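Local coordinates for regulatory protein recX (Lactobacillus salivarius, PDB 3E3V) that probably modulates the activity of the recombinase RecA, as a RecX-family protein built of three-helix domains, at residues S73-R76 against T77-T81; S82-G85 against P86-K90; L109-D112 against K113-V116; K143-L146 against L147-F151. All coordinates share one frame; numbering follows the deposited sequence.

Interaction 1: S73-R76 against T77-T81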
loop_
_atom_site.group_PDB
_atom_site.type_symbol
_atom_site.label_atom_id
_atom_site.label_comp_id
_atom_site.label_asym_id
_atom_site.label_seq_id
_atom_site.Cartn_x
_atom_site.Cartn_y
_atom_site.Cartn_z
ATOM N N SER A 73 3.338 -7.193 2.220
ATOM C CA SER A 73 4.544 -6.928 1.453
ATOM C C SER A 73 4.464 -5.532 0.823
ATOM O O SER A 73 5.474 -4.828 0.720
ATOM C CB SER A 73 4.723 -7.993 0.376
ATOM O OG SER A 73 3.601 -8.006 -0.482
ATOM N N TYR A 74 3.266 -5.124 0.412
ATOM C CA TYR A 74 3.115 -3.794 -0.165
ATOM C C TYR A 74 3.515 -2.772 0.893
ATOM O O TYR A 74 4.307 -1.874 0.623
ATOM C CB TYR A 74 1.674 -3.535 -0.606
ATOM C CG TYR A 74 1.504 -2.163 -1.250
ATOM C CD1 TYR A 74 2.115 -1.867 -2.473
ATOM C CD2 TYR A 74 0.788 -1.153 -0.612
ATOM C CE1 TYR A 74 2.022 -0.592 -3.040
ATOM C CE2 TYR A 74 0.686 0.128 -1.170
ATOM C CZ TYR A 74 1.308 0.397 -2.380
ATOM O OH TYR A 74 1.246 1.657 -2.920
ATOM N N VAL A 75 2.973 -2.927 2.103
ATOM C CA VAL A 75 3.272 -2.026 3.219
ATOM C C VAL A 75 4.769 -1.984 3.526
ATOM O O VAL A 75 5.348 -0.916 3.724
ATOM C CB VAL A 75 2.491 -2.453 4.504
ATOM C CG1 VAL A 75 3.090 -1.790 5.757
ATOM C CG2 VAL A 75 1.030 -2.061 4.363
ATOM N N ARG A 76 5.408 -3.144 3.549
ATOM C CA ARG A 76 6.845 -3.188 3.817
ATOM C C ARG A 76 7.591 -2.466 2.688
ATOM O O ARG A 76 8.519 -1.696 2.927
ATOM C CB ARG A 76 7.312 -4.648 3.925
ATOM C CG ARG A 76 6.771 -5.379 5.162
ATOM C CD ARG A 76 7.599 -6.626 5.493
ATOM N NE ARG A 76 7.225 -7.227 6.776
ATOM C CZ ARG A 76 6.273 -8.144 6.927
ATOM N NH1 ARG A 76 5.595 -8.575 5.869
ATOM N NH2 ARG A 76 5.987 -8.622 8.134
ATOM N N THR A 77 7.184 -2.721 1.453
ATOM C CA THR A 77 7.807 -2.065 0.319
ATOM C C THR A 77 7.715 -0.538 0.428
ATOM O O THR A 77 8.734 0.146 0.345
ATOM C CB THR A 77 7.167 -2.544 -0.994
ATOM O OG1 THR A 77 7.505 -3.928 -1.188
ATOM C CG2 THR A 77 7.680 -1.722 -2.190
ATOM N N MET A 78 6.506 -0.011 0.643
ATOM C CA MET A 78 6.323 1.432 0.762
ATOM C C MET A 78 7.079 2.039 1.954
ATOM O O MET A 78 7.608 3.140 1.848
ATOM C CB MET A 78 4.825 1.777 0.823
ATOM C CG MET A 78 4.045 1.437 -0.459
ATOM S SD MET A 78 4.691 2.150 -1.997
ATOM C CE MET A 78 4.067 3.792 -1.848
ATOM N N MET A 79 7.139 1.321 3.077
ATOM C CA MET A 79 7.859 1.777 4.273
ATOM C C MET A 79 9.340 1.945 3.931
ATOM O O MET A 79 10.007 2.900 4.352
ATOM C CB MET A 79 7.745 0.731 5.401
ATOM C CG MET A 79 6.440 0.704 6.187
ATOM S SD MET A 79 6.418 -0.736 7.316
ATOM C CE MET A 79 7.740 -0.363 8.410
ATOM N N ASN A 80 9.850 1.000 3.151
ATOM C CA ASN A 80 11.252 1.010 2.772
ATOM C C ASN A 80 11.636 1.814 1.531
ATOM O O ASN A 80 12.740 2.351 1.471
ATOM C CB ASN A 80 11.745 -0.425 2.609
ATOM C CG ASN A 80 11.712 -1.197 3.912
ATOM O OD1 ASN A 80 12.028 -0.654 4.973
ATOM N ND2 ASN A 80 11.344 -2.476 3.842
ATOM N N THR A 81 10.743 1.923 0.553
ATOM C CA THR A 81 11.091 2.641 -0.673
ATOM C C THR A 81 10.347 3.946 -0.952
ATOM O O THR A 81 10.635 4.610 -1.948
ATOM C CB THR A 81 10.886 1.739 -1.902
ATOM O OG1 THR A 81 9.496 1.409 -2.020
ATOM C CG2 THR A 81 11.683 0.453 -1.765
#
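The ring of Y74 lies beneath the side chain of M78, one turn further along helix 67-81. M78 CG sits over one face of the ring, offset toward the hydroxyl end, 3.5 Å from Y74 CZ. This is a CH-pi contact, and the sulfur adds a Met-aromatic one: M78 SD lies obliquely to the ring, 4.5 Å from the Y74 ring centroid. The torsions of both residues set it up. With CG opposite its own backbone N (chi1 -178°), the ring of Y74 reaches the next turn, where M78, bent at both chi2 and chi3, folds back so that its methyl group CE comes near Y74 OH. The flexible, unbranched methionine suits this place because it can mould itself to the tyrosine. One residue further along, V75 CG1 meets M79 SD at 3.8 Å, a looser apolar touch.

T77 belongs to the polar side. Its OG1 bonds to S73 O at 2.9 Å while its own backbone N bonds to the same S73 O at 2.8 Å, the two donors arriving from opposite faces of the carbonyl plane. T81 repeats the pattern on T77 O, with T81 OG1 2.8 Å away.

I89 of helix 86-94 packs against Y74, V75 and M78. The chemistry thus divides the helix: polarisable sulfur, aromatic and aliphatic groups serve the side packed on the domain, whereas threonine hydroxyls return their bonds to the backbone on the exposed side.

Interaction 2: S82-G85 against P86-K90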
loop_
_atom_site.group_PDB
_atom_site.type_symbol
_atom_site.label_atom_id
_atom_site.label_comp_id
_atom_site.label_asym_id
_atom_site.label_seq_id
_atom_site.Cartn_x
_atom_site.Cartn_y
_atom_site.Cartn_z
ATOM N N SER A 82 9.399 4.320 -0.096
ATOM C CA SER A 82 8.647 5.543 -0.343
ATOM C C SER A 82 8.604 6.486 0.840
ATOM O O SER A 82 9.020 6.152 1.951
ATOM C CB SER A 82 7.208 5.215 -0.775
ATOM O OG SER A 82 6.388 4.903 0.341
ATOM N N ASP A 83 8.097 7.682 0.579
ATOM C CA ASP A 83 7.970 8.699 1.606
ATOM C C ASP A 83 6.498 8.837 1.967
ATOM O O ASP A 83 6.109 9.817 2.587
ATOM C CB ASP A 83 8.507 10.038 1.086
ATOM C CG ASP A 83 7.879 10.438 -0.245
ATOM O OD1 ASP A 83 7.018 9.686 -0.761
ATOM O OD2 ASP A 83 8.247 11.501 -0.785
ATOM N N LYS A 84 5.689 7.853 1.575
ATOM C CA LYS A 84 4.239 7.874 1.844
ATOM C C LYS A 84 3.848 7.381 3.248
ATOM O O LYS A 84 4.488 6.492 3.808
ATOM C CB LYS A 84 3.493 7.042 0.785
ATOM C CG LYS A 84 3.696 7.524 -0.657
ATOM C CD LYS A 84 3.457 9.025 -0.772
ATOM C CE LYS A 84 3.565 9.488 -2.215
ATOM N NZ LYS A 84 4.862 9.068 -2.801
ATOM N N GLY A 85 2.802 7.987 3.806
ATOM C CA GLY A 85 2.318 7.615 5.123
ATOM C C GLY A 85 1.165 6.637 5.016
ATOM O O GLY A 85 0.700 6.368 3.914
ATOM N N PRO A 86 0.660 6.113 6.146
ATOM C CA PRO A 86 -0.443 5.147 6.217
ATOM C C PRO A 86 -1.647 5.414 5.342
ATOM O O PRO A 86 -2.136 4.507 4.667
ATOM C CB PRO A 86 -0.817 5.148 7.706
ATOM C CG PRO A 86 0.487 5.457 8.365
ATOM C CD PRO A 86 1.027 6.570 7.497
ATOM N N LYS A 87 -2.131 6.654 5.346
ATOM C CA LYS A 87 -3.323 6.978 4.570
ATOM C C LYS A 87 -3.190 6.799 3.065
ATOM O O LYS A 87 -4.132 6.353 2.414
ATOM C CB LYS A 87 -3.787 8.396 4.876
ATOM C CG LYS A 87 -4.194 8.611 6.329
ATOM C CD LYS A 87 -4.738 10.022 6.504
ATOM C CE LYS A 87 -4.802 10.432 7.964
ATOM N NZ LYS A 87 -5.069 11.904 8.051
ATOM N N VAL A 88 -2.035 7.149 2.504
ATOM C CA VAL A 88 -1.851 6.986 1.069
ATOM C C VAL A 88 -1.584 5.511 0.776
ATOM O O VAL A 88 -2.069 4.961 -0.212
ATOM C CB VAL A 88 -0.688 7.871 0.535
ATOM C CG1 VAL A 88 -0.415 7.551 -0.933
ATOM C CG2 VAL A 88 -1.079 9.360 0.653
ATOM N N ILE A 89 -0.828 4.859 1.645
ATOM C CA ILE A 89 -0.540 3.440 1.454
ATOM C C ILE A 89 -1.873 2.689 1.416
ATOM O O ILE A 89 -2.077 1.794 0.598
ATOM C CB ILE A 89 0.358 2.901 2.604
ATOM C CG1 ILE A 89 1.759 3.531 2.487
ATOM C CG2 ILE A 89 0.458 1.377 2.544
ATOM C CD1 ILE A 89 2.660 3.337 3.709
ATOM N N LYS A 90 -2.792 3.096 2.286
ATOM C CA LYS A 90 -4.098 2.465 2.375
ATOM C C LYS A 90 -4.956 2.659 1.130
ATOM O O LYS A 90 -5.578 1.713 0.655
ATOM C CB LYS A 90 -4.861 2.972 3.611
ATOM C CG LYS A 90 -6.184 2.217 3.855
ATOM C CD LYS A 90 -7.038 2.856 4.966
ATOM C CE LYS A 90 -8.355 2.104 5.153
ATOM N NZ LYS A 90 -9.129 1.984 3.866
#
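K84 CG and CD both rest against V88 CG1, each at 4.1 Å, the lysine's aliphatic portion lying across the valine's methyl branch. The conformation of K84 explains how a charged residue can do this. Its chain is bent at chi2 (-49°) and again at chi4, so the middle carbons stay beside V88 while the ammonium group swings back to D83, where K84 NZ forms a salt bridge with OD1 of D83 at 3.0 Å. With alanine in place of K84, D83 would probably lose one of its two lysine partners, K149 remaining on OD2, and the CG1 methyl of V88 would be uncovered.

S82-G85 join helix 67-81 to helix 86-94 within the second three-helix domain of RecX. S82 begins the link with an ST turn, its OG accepting from K84 N at 3.3 Å, and G85 ends it as the N-cap residue. P86 suits the first helical turn, where the lack of an N-H costs no helix bond. G85 O accepts from I89 N at 3.1 Å, nearly straight at the hydrogen (169°), and more weakly from V88 N.

I89 sends CG1 back over that carbonyl, 3.3 Å from G85 O, and CD1 on to K84 O at 3.6 Å; the beta-branched chain, extended at chi2 (167°), thereby covers the backbone of the turn. L107 of helix 100-107 and Y110 also touch I89.

Interaction 3: L109-D112 against K113-V116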
loop_
_atom_site.group_PDB
_atom_site.type_symbol
_atom_site.label_atom_id
_atom_site.label_comp_id
_atom_site.label_asym_id
_atom_site.label_seq_id
_atom_site.Cartn_x
_atom_site.Cartn_y
_atom_site.Cartn_z
ATOM N N LEU A 109 2.061 -2.797 10.659
ATOM C CA LEU A 109 3.513 -2.942 10.554
ATOM C C LEU A 109 4.214 -1.591 10.486
ATOM O O LEU A 109 5.393 -1.483 10.824
ATOM C CB LEU A 109 3.890 -3.777 9.323
ATOM C CG LEU A 109 3.417 -5.233 9.298
ATOM C CD1 LEU A 109 3.644 -5.821 7.903
ATOM C CD2 LEU A 109 4.163 -6.046 10.371
ATOM N N TYR A 110 3.497 -0.558 10.051
ATOM C CA TYR A 110 4.107 0.767 9.965
ATOM C C TYR A 110 3.927 1.450 11.315
ATOM O O TYR A 110 3.071 2.313 11.480
ATOM C CB TYR A 110 3.456 1.601 8.849
ATOM C CG TYR A 110 4.379 2.652 8.272
ATOM C CD1 TYR A 110 5.598 2.933 8.881
ATOM C CD2 TYR A 110 4.045 3.341 7.113
ATOM C CE1 TYR A 110 6.461 3.857 8.357
ATOM C CE2 TYR A 110 4.907 4.281 6.577
ATOM C CZ TYR A 110 6.118 4.536 7.201
ATOM O OH TYR A 110 6.995 5.464 6.675
ATOM N N THR A 111 4.748 1.033 12.277
ATOM C CA THR A 111 4.715 1.547 13.638
ATOM C C THR A 111 4.933 3.055 13.699
ATOM O O THR A 111 5.489 3.658 12.769
ATOM C CB THR A 111 5.782 0.840 14.522
ATOM O OG1 THR A 111 7.094 1.144 14.033
ATOM C CG2 THR A 111 5.583 -0.680 14.489
ATOM N N ASP A 112 4.498 3.660 14.802
ATOM C CA ASP A 112 4.639 5.101 14.986
ATOM C C ASP A 112 6.087 5.544 14.919
ATOM O O ASP A 112 6.412 6.513 14.230
ATOM C CB ASP A 112 4.040 5.538 16.321
ATOM C CG ASP A 112 2.518 5.513 16.309
ATOM O OD1 ASP A 112 1.930 5.109 15.284
ATOM O OD2 ASP A 112 1.913 5.899 17.322
ATOM N N LYS A 113 6.963 4.839 15.624
ATOM C CA LYS A 113 8.368 5.214 15.613
ATOM C C LYS A 113 8.986 5.122 14.223
ATOM O O LYS A 113 9.862 5.908 13.884
ATOM C CB LYS A 113 9.180 4.391 16.630
ATOM C CG LYS A 113 9.066 2.882 16.533
ATOM C CD LYS A 113 7.628 2.393 16.765
ATOM C CE LYS A 113 7.001 2.964 18.026
ATOM N NZ LYS A 113 5.547 2.679 18.029
ATOM N N LEU A 114 8.530 4.181 13.405
ATOM C CA LEU A 114 9.069 4.074 12.051
ATOM C C LEU A 114 8.557 5.214 11.169
ATOM O O LEU A 114 9.295 5.732 10.324
ATOM C CB LEU A 114 8.700 2.727 11.428
ATOM C CG LEU A 114 9.489 1.563 12.037
ATOM C CD1 LEU A 114 8.922 0.232 11.571
ATOM C CD2 LEU A 114 10.957 1.700 11.646
ATOM N N GLN A 115 7.295 5.595 11.367
ATOM C CA GLN A 115 6.692 6.687 10.603
ATOM C C GLN A 115 7.378 7.991 10.954
ATOM O O GLN A 115 7.723 8.781 10.082
ATOM C CB GLN A 115 5.200 6.820 10.924
ATOM C CG GLN A 115 4.349 5.657 10.461
ATOM C CD GLN A 115 2.882 5.872 10.761
ATOM O OE1 GLN A 115 2.172 4.932 11.116
ATOM N NE2 GLN A 115 2.415 7.108 10.611
ATOM N N VAL A 116 7.568 8.214 12.249
ATOM C CA VAL A 116 8.212 9.430 12.729
ATOM C C VAL A 116 9.612 9.559 12.166
ATOM O O VAL A 116 10.024 10.646 11.749
ATOM C CB VAL A 116 8.286 9.444 14.271
ATOM C CG1 VAL A 116 9.144 10.609 14.754
ATOM C CG2 VAL A 116 6.893 9.549 14.834
#
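T111 O takes a sound bond from Q115 N at 3.0 Å, the donor lying in the carbonyl plane, and a weak one from L114 N at 3.2 Å. The N-H of L114 is shared with the hydroxyl of the same threonine, which caps the helix: T111 OG1 lies between the backbone N and the carbonyl carbon (chi1 64°), from where it accepts a weak bond from L114 N at 3.4 Å. Threonine suits an N-cap because its short side chain can turn back to an N-H of the first turn.

Just before the cap, Y110 is the centre of an inverse gamma turn, and its ring takes Q115 CG over one face, toward the rim, 3.4 Å from Y110 CD1, a CH-pi contact; L114 CB approaches the ring edge, 4.0 Å from Y110 CE1. A serine in place of Y110 would probably strip the cover from Q115 CG and open a gap beside M79 and I89, which also touch the ring. D112 O, in turn, accepts from V116 N at 2.9 Å.

The arrangement is a capped helix start, with T111 as N-cap, opening helix 112-129 after the loop that follows helix 100-107.

Interaction 4: K143-L146 against L147-F151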
loop_
_atom_site.group_PDB
_atom_site.type_symbol
_atom_site.label_atom_id
_atom_site.label_comp_id
_atom_site.label_asym_id
_atom_site.label_seq_id
_atom_site.Cartn_x
_atom_site.Cartn_y
_atom_site.Cartn_z
ATOM N N LYS A 143 4.299 20.541 7.601
ATOM C CA LYS A 143 3.106 19.823 8.048
ATOM C C LYS A 143 2.216 19.486 6.854
ATOM O O LYS A 143 1.667 18.391 6.751
ATOM C CB LYS A 143 2.304 20.683 9.027
ATOM C CG LYS A 143 2.926 20.804 10.404
ATOM C CD LYS A 143 2.545 22.126 11.062
ATOM C CE LYS A 143 3.008 22.182 12.505
ATOM N NZ LYS A 143 2.286 21.168 13.326
ATOM N N GLN A 144 2.081 20.457 5.963
ATOM C CA GLN A 144 1.262 20.340 4.766
ATOM C C GLN A 144 1.778 19.217 3.869
ATOM O O GLN A 144 1.014 18.374 3.387
ATOM C CB GLN A 144 1.298 21.679 4.024
ATOM C CG GLN A 144 0.344 21.814 2.856
ATOM C CD GLN A 144 0.445 23.185 2.202
ATOM O OE1 GLN A 144 0.314 24.215 2.875
ATOM N NE2 GLN A 144 0.693 23.207 0.889
ATOM N N SER A 145 3.082 19.210 3.642
ATOM C CA SER A 145 3.694 18.186 2.807
ATOM C C SER A 145 3.455 16.788 3.403
ATOM O O SER A 145 3.070 15.852 2.695
ATOM C CB SER A 145 5.201 18.463 2.668
ATOM O OG SER A 145 5.816 17.487 1.841
ATOM N N LEU A 146 3.681 16.653 4.707
ATOM C CA LEU A 146 3.482 15.372 5.388
ATOM C C LEU A 146 2.011 14.920 5.364
ATOM O O LEU A 146 1.730 13.722 5.288
ATOM C CB LEU A 146 3.983 15.463 6.838
ATOM C CG LEU A 146 5.492 15.615 7.000
ATOM C CD1 LEU A 146 5.852 15.976 8.435
ATOM C CD2 LEU A 146 6.154 14.326 6.586
ATOM N N LEU A 147 1.085 15.875 5.449
ATOM C CA LEU A 147 -0.337 15.557 5.395
ATOM C C LEU A 147 -0.714 14.987 4.035
ATOM O O LEU A 147 -1.391 13.966 3.957
ATOM C CB LEU A 147 -1.212 16.791 5.659
ATOM C CG LEU A 147 -1.455 17.247 7.094
ATOM C CD1 LEU A 147 -2.274 18.518 7.070
ATOM C CD2 LEU A 147 -2.187 16.157 7.891
ATOM N N THR A 148 -0.271 15.635 2.963
ATOM C CA THR A 148 -0.599 15.156 1.625
ATOM C C THR A 148 0.038 13.793 1.328
ATOM O O THR A 148 -0.407 13.070 0.429
ATOM C CB THR A 148 -0.191 16.184 0.537
ATOM O OG1 THR A 148 1.223 16.407 0.577
ATOM C CG2 THR A 148 -0.901 17.502 0.771
ATOM N N LYS A 149 1.068 13.444 2.099
ATOM C CA LYS A 149 1.744 12.165 1.945
ATOM C C LYS A 149 1.079 11.048 2.758
ATOM O O LYS A 149 1.489 9.894 2.680
ATOM C CB LYS A 149 3.218 12.286 2.344
ATOM C CG LYS A 149 4.085 12.857 1.234
ATOM C CD LYS A 149 5.530 13.002 1.673
ATOM C CE LYS A 149 6.289 13.900 0.714
ATOM N NZ LYS A 149 6.161 13.435 -0.695
ATOM N N GLY A 150 0.077 11.384 3.562
ATOM C CA GLY A 150 -0.602 10.343 4.314
ATOM C C GLY A 150 -0.345 10.202 5.801
ATOM O O GLY A 150 -0.921 9.317 6.425
ATOM N N PHE A 151 0.506 11.040 6.381
ATOM C CA PHE A 151 0.769 10.949 7.819
ATOM C C PHE A 151 -0.303 11.671 8.624
ATOM O O PHE A 151 -0.833 12.691 8.190
ATOM C CB PHE A 151 2.159 11.513 8.136
ATOM C CG PHE A 151 3.281 10.677 7.573
ATOM C CD1 PHE A 151 3.679 9.507 8.217
ATOM C CD2 PHE A 151 3.922 11.046 6.388
ATOM C CE1 PHE A 151 4.709 8.710 7.692
ATOM C CE2 PHE A 151 4.950 10.267 5.847
ATOM C CZ PHE A 151 5.350 9.093 6.497
#
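The side chain of L146 leaves with CG opposite its carbonyl carbon (chi1 -68°), and F151 does the same (chi1 -67°), which brings L146 CD2 to 4.0 Å from F151 CD2, the two side chains passing at a slant. The phenylalanine also presents an edge to the backbone: L146 O lies in the plane of the ring, 3.6 Å from F151 CD2, where the slightly positive ring hydrogens face the oxygen. L146 O accepts the backbone N of F151 as well, at 3.1 Å, and takes a weak bond from K149 N.

This is a Schellman motif closing the end of helix 135-148. G150 has a positive phi (105°), an angle at which a CB would collide with the carbonyl O of K149, so glycine fits the turn. The backbone N of G150 bonds to L147 O at 3.0 Å.

T148 OG1 donates to S145 O at 2.9 Å, a return of the polar group to the backbone that suits an exposed residue in the last turn. S145 O receives a weak bond from K149 N too, and the chain of K149 runs along S145, with K149 CE 3.8 Å from S145 OG, before NZ ends in a salt bridge with D83.

L146 and L147 face I156 of helix 153-165, and S145 touches L126 of helix 112-129. F151 packs on Q115 of that same helix, while backbone bonds tie K149 to G85 and G150 to K87 at the start of helix 86-94.

How the interactions relate
The four contacts are all local, but they mark different points of the helices. Interaction 1 is a surface contact within one helix, whereas interactions 2, 3 and 4 are partly buried and lie at a helix start, a capped start and a helix end. The chemistry follows: a Met-aromatic contact within the helix, backbone caps at the ends. Interactions 1 and 2 share the interface of helices 67-81 and 86-94. M79 joins interaction 1 to Y110 and L114 of interaction 3. Interaction 4 belongs to the third domain, yet it reaches interaction 2 by polar means, D83 with K149 and G85 N with K149 O. Interactions 3 and 4 meet by packing alone, F151 against Y110 and Q115.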